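Local coordinates for cyclic AMP receptor protein (Thermus thermophilus, PDB 4EV0) that activates transcription from six promoters in a cAMP-dependent manner, working as a homodimer that binds cAMP and specific DNA sequences, at residues 26-30 with 91-95; 160-165 with 198-202. Numbering follows the deposited sequence.

Contact 1: residues 26-30 with 91-95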
loop_
_atom_site.group_PDB
_atom_site.type_symbol
_atom_site.label_atom_id
_atom_site.label_comp_id
_atom_site.label_asym_id
_atom_site.label_seq_id
_atom_site.Cartn_x
_atom_site.Cartn_y
_atom_site.Cartn_z
ATOM N N LEU B 26 0.099 -12.972 -29.390
ATOM C CA LEU B 26 1.540 -12.715 -29.496
ATOM C C LEU B 26 1.881 -11.226 -29.525
ATOM O O LEU B 26 1.265 -10.453 -30.266
ATOM C CB LEU B 26 2.131 -13.402 -30.730
ATOM C CG LEU B 26 2.442 -14.901 -30.649
ATOM C CD1 LEU B 26 1.176 -15.750 -30.526
ATOM C CD2 LEU B 26 3.272 -15.348 -31.861
ATOM N N TYR B 27 2.867 -10.832 -28.714
ATOM C CA TYR B 27 3.354 -9.448 -28.692
ATOM C C TYR B 27 4.872 -9.386 -28.798
ATOM O O TYR B 27 5.577 -9.798 -27.871
ATOM C CB TYR B 27 2.876 -8.707 -27.428
ATOM C CG TYR B 27 1.387 -8.498 -27.431
ATOM C CD1 TYR B 27 0.526 -9.468 -26.922
ATOM C CD2 TYR B 27 0.836 -7.353 -27.990
ATOM C CE1 TYR B 27 -0.844 -9.293 -26.959
ATOM C CE2 TYR B 27 -0.535 -7.169 -28.032
ATOM C CZ TYR B 27 -1.372 -8.141 -27.521
ATOM O OH TYR B 27 -2.736 -7.948 -27.573
ATOM N N PRO B 28 5.378 -8.863 -29.929
ATOM C CA PRO B 28 6.813 -8.667 -30.204
ATOM C C PRO B 28 7.437 -7.660 -29.240
ATOM O O PRO B 28 6.700 -6.869 -28.645
ATOM C CB PRO B 28 6.826 -8.077 -31.619
ATOM C CG PRO B 28 5.500 -8.480 -32.231
ATOM C CD PRO B 28 4.535 -8.450 -31.065
ATOM N N GLN B 29 8.766 -7.691 -29.105
ATOM C CA GLN B 29 9.520 -6.735 -28.281
ATOM C C GLN B 29 9.068 -5.285 -28.445
ATOM O O GLN B 29 9.064 -4.749 -29.558
ATOM C CB GLN B 29 11.016 -6.801 -28.622
ATOM C CG GLN B 29 11.855 -7.657 -27.690
ATOM C CD GLN B 29 13.151 -6.979 -27.264
ATOM O OE1 GLN B 29 13.447 -5.855 -27.677
ATOM N NE2 GLN B 29 13.926 -7.663 -26.428
ATOM N N GLY B 30 8.697 -4.654 -27.333
ATOM C CA GLY B 30 8.370 -3.239 -27.331
ATOM C C GLY B 30 6.945 -2.890 -27.728
ATOM O O GLY B 30 6.591 -1.711 -27.734
ATOM N N ALA B 91 5.189 -5.294 -23.737
ATOM C CA ALA B 91 6.091 -6.423 -23.877
ATOM C C ALA B 91 7.507 -5.877 -23.930
ATOM O O ALA B 91 7.786 -4.978 -24.723
ATOM C CB ALA B 91 5.770 -7.196 -25.148
ATOM N N VAL B 92 8.396 -6.383 -23.076
ATOM C CA VAL B 92 9.797 -5.976 -23.151
ATOM C C VAL B 92 10.665 -7.040 -23.842
ATOM O O VAL B 92 11.822 -6.793 -24.176
ATOM C CB VAL B 92 10.382 -5.539 -21.774
ATOM C CG1 VAL B 92 9.289 -4.978 -20.881
ATOM C CG2 VAL B 92 11.115 -6.681 -21.090
ATOM N N GLU B 93 10.088 -8.218 -24.055
ATOM C CA GLU B 93 10.676 -9.249 -24.906
ATOM C C GLU B 93 9.607 -9.688 -25.905
ATOM O O GLU B 93 8.452 -9.291 -25.773
ATOM C CB GLU B 93 11.129 -10.451 -24.082
ATOM C CG GLU B 93 12.298 -10.188 -23.165
ATOM C CD GLU B 93 12.600 -11.375 -22.267
ATOM O OE1 GLU B 93 12.027 -12.465 -22.504
ATOM O OE2 GLU B 93 13.404 -11.212 -21.319
ATOM N N ASP B 94 9.990 -10.481 -26.906
ATOM C CA ASP B 94 9.008 -11.165 -27.732
ATOM C C ASP B 94 8.222 -12.038 -26.764
ATOM O O ASP B 94 8.804 -12.851 -26.038
ATOM C CB ASP B 94 9.672 -12.033 -28.805
ATOM C CG ASP B 94 10.111 -11.237 -30.041
ATOM O OD1 ASP B 94 10.142 -9.986 -30.002
ATOM O OD2 ASP B 94 10.447 -11.886 -31.057
ATOM N N THR B 95 6.905 -11.861 -26.742
ATOM C CA THR B 95 6.085 -12.435 -25.681
ATOM C C THR B 95 4.883 -13.245 -26.184
ATOM O O THR B 95 4.161 -12.833 -27.110
ATOM C CB THR B 95 5.615 -11.329 -24.691
ATOM O OG1 THR B 95 6.751 -10.718 -24.070
ATOM C CG2 THR B 95 4.716 -11.903 -23.613
#
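Q29 lays its side chain along the 92-94 turn, with CG 3.4 Å from E93 CA, while its backbone N donates to D94 OD1 at 2.8 Å; the carboxylate of D94 thus reaches back across the gap although its CB points away. Y27 and T95, the antiparallel hydrogen-bonded pair that ends the ladder of strands 23-27 and 95-101, are joined by Y27 N to T95 O at 2.9 Å and T95 N to Y27 O at 2.7 Å. P28 to G30 are not in a strand, yet the backbones stay side by side, and the next backbone-to-backbone hydrogen bond is G30 N to A91 O at 2.8 Å. The CB atoms of Y27 and A91 touch at 4.0 Å. T95 OG1 donates to E93 O at 2.8 Å and is also hydrogen-bonded to K50 N. The contact lies at the surface of the cyclic nucleotide-binding β-barrel; K50, just before strand 51-57, salt-bridges E93, and I33 of strand 32-34 packs against Y27 and A91.

Contact 2: residues 160-165 with 198-202; sequences PLFQIR and GTVEV. With SO4 (sulfate ion), chain I.
Build two short antiparallel strands, 161-163 and 199-202, with axes 4.7 Å apart at closest approach and 162° between their directions. F162 and V200 are the hydrogen-bonded pair, CA atoms 5.3 Å apart; L161 with E201 (4.3 Å) and Q163 with T199 (4.8 Å) are non-hydrogen-bonded pairs. Both amides of the central pair are satisfied: F162 N donates to V200 O at 3.0 Å, V200 N to F162 O at 3.1 Å. The ladder continues at each end, V202 N to P160 O at 3.1 Å and I164 N to G198 O at 3.0 Å. F162 O also receives the CA-H of T199 at 3.1 Å. A cis peptide precedes P160, and G198 has positive phi (67°).

L161 (t, p) turns CD1 to within 3.6 Å of E201 CB, on the face shared with Q163 and T199. F162 (m) and V200 share the other face; V202 and I164, their CA-to-CB bonds sideways, extend its apolar contacts, F162 CE2 to V202 CG2 4.1 Å and I164 CG2 to V200 CG2 4.0 Å. L153 of helix 139-154 packs on F162 and I164, L154 on P160 and V202. E201 salt-bridges R203. R165, N-cap of helix 166-173, donates its backbone N to E168 OE1; its NH1 bonds O1 of a sulfate, probably from the crystallisation liquor, at 3.1 Å.

Strand 193-196, backbone-bonded through R194 to E201 and touching V200 with V193 and L195, completes the small sheet of a winged helix-turn-helix domain. Four backbone hydrogen bonds carry the join, with apolar contacts on the F162/V200 face, while Q163, T199 and E201 make the L161 face more polar.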
loop_
_atom_site.group_PDB
_atom_site.type_symbol
_atom_site.label_atom_id
_atom_site.label_comp_id
_atom_site.label_asym_id
_atom_site.label_seq_id
_atom_site.Cartn_x
_atom_site.Cartn_y
_atom_site.Cartn_z
ATOM N N PRO B 160 21.185 16.176 28.517
ATOM C CA PRO B 160 21.003 15.431 27.265
ATOM C C PRO B 160 20.643 13.974 27.563
ATOM O O PRO B 160 20.704 13.127 26.669
ATOM C CB PRO B 160 22.386 15.492 26.625
ATOM C CG PRO B 160 23.333 15.502 27.813
ATOM C CD PRO B 160 22.605 16.231 28.930
ATOM N N LEU B 161 20.295 13.678 28.810
ATOM C CA LEU B 161 19.887 12.328 29.161
ATOM C C LEU B 161 18.367 12.242 29.181
ATOM O O LEU B 161 17.704 13.042 29.842
ATOM C CB LEU B 161 20.452 11.921 30.520
ATOM C CG LEU B 161 20.034 10.520 30.976
ATOM C CD1 LEU B 161 20.632 9.450 30.056
ATOM C CD2 LEU B 161 20.419 10.280 32.432
ATOM N N PHE B 162 17.805 11.282 28.458
ATOM C CA PHE B 162 16.351 11.197 28.386
ATOM C C PHE B 162 15.788 9.857 28.830
ATOM O O PHE B 162 16.267 8.790 28.443
ATOM C CB PHE B 162 15.843 11.546 26.990
ATOM C CG PHE B 162 16.350 12.854 26.482
ATOM C CD1 PHE B 162 15.994 14.038 27.113
ATOM C CD2 PHE B 162 17.192 12.907 25.380
ATOM C CE1 PHE B 162 16.477 15.259 26.655
ATOM C CE2 PHE B 162 17.674 14.118 24.919
ATOM C CZ PHE B 162 17.318 15.295 25.554
ATOM N N GLN B 163 14.764 9.937 29.667
ATOM C CA GLN B 163 13.944 8.787 29.977
ATOM C C GLN B 163 12.986 8.670 28.802
ATOM O O GLN B 163 12.036 9.451 28.683
ATOM C CB GLN B 163 13.181 9.031 31.283
ATOM C CG GLN B 163 12.667 7.780 31.955
ATOM C CD GLN B 163 13.369 7.507 33.266
ATOM O OE1 GLN B 163 14.379 8.147 33.584
ATOM N NE2 GLN B 163 12.841 6.556 34.039
ATOM N N ILE B 164 13.249 7.726 27.906
ATOM C CA ILE B 164 12.411 7.611 26.722
ATOM C C ILE B 164 12.469 6.224 26.083
ATOM O O ILE B 164 13.540 5.625 25.959
ATOM C CB ILE B 164 12.684 8.766 25.703
ATOM C CG1 ILE B 164 11.574 8.815 24.649
ATOM C CG2 ILE B 164 14.100 8.685 25.082
ATOM C CD1 ILE B 164 11.471 10.154 23.957
ATOM N N ARG B 165 11.304 5.699 25.713
ATOM C CA ARG B 165 11.225 4.384 25.096
ATOM C C ARG B 165 11.442 4.524 23.589
ATOM O O ARG B 165 11.181 5.595 23.012
ATOM C CB ARG B 165 9.868 3.741 25.397
ATOM C CG ARG B 165 9.620 3.434 26.883
ATOM C CD ARG B 165 10.562 2.348 27.356
ATOM N NE ARG B 165 10.542 2.175 28.800
ATOM C CZ ARG B 165 11.235 1.234 29.437
ATOM N NH1 ARG B 165 11.986 0.382 28.753
ATOM N NH2 ARG B 165 11.170 1.130 30.763
ATOM N N GLY B 198 15.756 1.966 29.123
ATOM C CA GLY B 198 14.818 3.072 29.049
ATOM C C GLY B 198 15.420 4.470 28.928
ATOM O O GLY B 198 14.738 5.448 29.257
ATOM N N THR B 199 16.671 4.581 28.453
ATOM C CA THR B 199 17.330 5.882 28.319
ATOM C C THR B 199 18.172 6.060 27.046
ATOM O O THR B 199 18.846 5.130 26.560
ATOM C CB THR B 199 18.260 6.224 29.528
ATOM O OG1 THR B 199 19.353 5.298 29.576
ATOM C CG2 THR B 199 17.507 6.232 30.869
ATOM N N VAL B 200 18.140 7.281 26.523
ATOM C CA VAL B 200 19.018 7.668 25.450
ATOM C C VAL B 200 19.765 8.928 25.869
ATOM O O VAL B 200 19.150 9.946 26.192
ATOM C CB VAL B 200 18.248 7.945 24.147
ATOM C CG1 VAL B 200 19.226 8.275 23.019
ATOM C CG2 VAL B 200 17.382 6.748 23.773
ATOM N N GLU B 201 21.089 8.851 25.882
ATOM C CA GLU B 201 21.913 10.004 26.198
ATOM C C GLU B 201 22.666 10.480 24.952
ATOM O O GLU B 201 23.399 9.718 24.319
ATOM C CB GLU B 201 22.889 9.664 27.324
ATOM C CG GLU B 201 24.096 10.607 27.431
ATOM C CD GLU B 201 24.979 10.317 28.651
ATOM O OE1 GLU B 201 24.825 9.239 29.274
ATOM O OE2 GLU B 201 25.824 11.177 28.988
ATOM N N VAL B 202 22.460 11.741 24.595
ATOM C CA VAL B 202 23.179 12.368 23.499
ATOM C C VAL B 202 24.580 12.756 23.981
ATOM O O VAL B 202 24.724 13.361 25.047
ATOM C CB VAL B 202 22.415 13.609 23.012
ATOM C CG1 VAL B 202 23.157 14.314 21.855
ATOM C CG2 VAL B 202 20.988 13.213 22.624
HETATM S S SO4 I . 13.119 0.562 24.716
HETATM O O1 SO4 I . 12.417 -0.209 25.746
HETATM O O2 SO4 I . 12.229 1.600 24.213
HETATM O O3 SO4 I . 14.305 1.181 25.300
HETATM O O4 SO4 I . 13.500 -0.315 23.603
#

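In the fold
The two contacts belong to different halves of the chain: 26-30 with 91-95 to the cyclic nucleotide-binding domain, 160-165 with 198-202 to the DNA-binding domain. Their centres are 58 Å apart, their nearest atoms about 45 Å, and they lie on opposite sides of the chain's centre. Along the sequence contact 1 closes before contact 2 opens, and the long helix 114-135 runs between them. Contact 1 is the one near cAMP, yet not in its pocket: the Y27 side chain is about 12 Å from a bound nucleotide and about 9 Å from the side chain of R85, a cAMP-binding residue. Contact 2 instead brackets the predicted helix-turn-helix, residues 166-185.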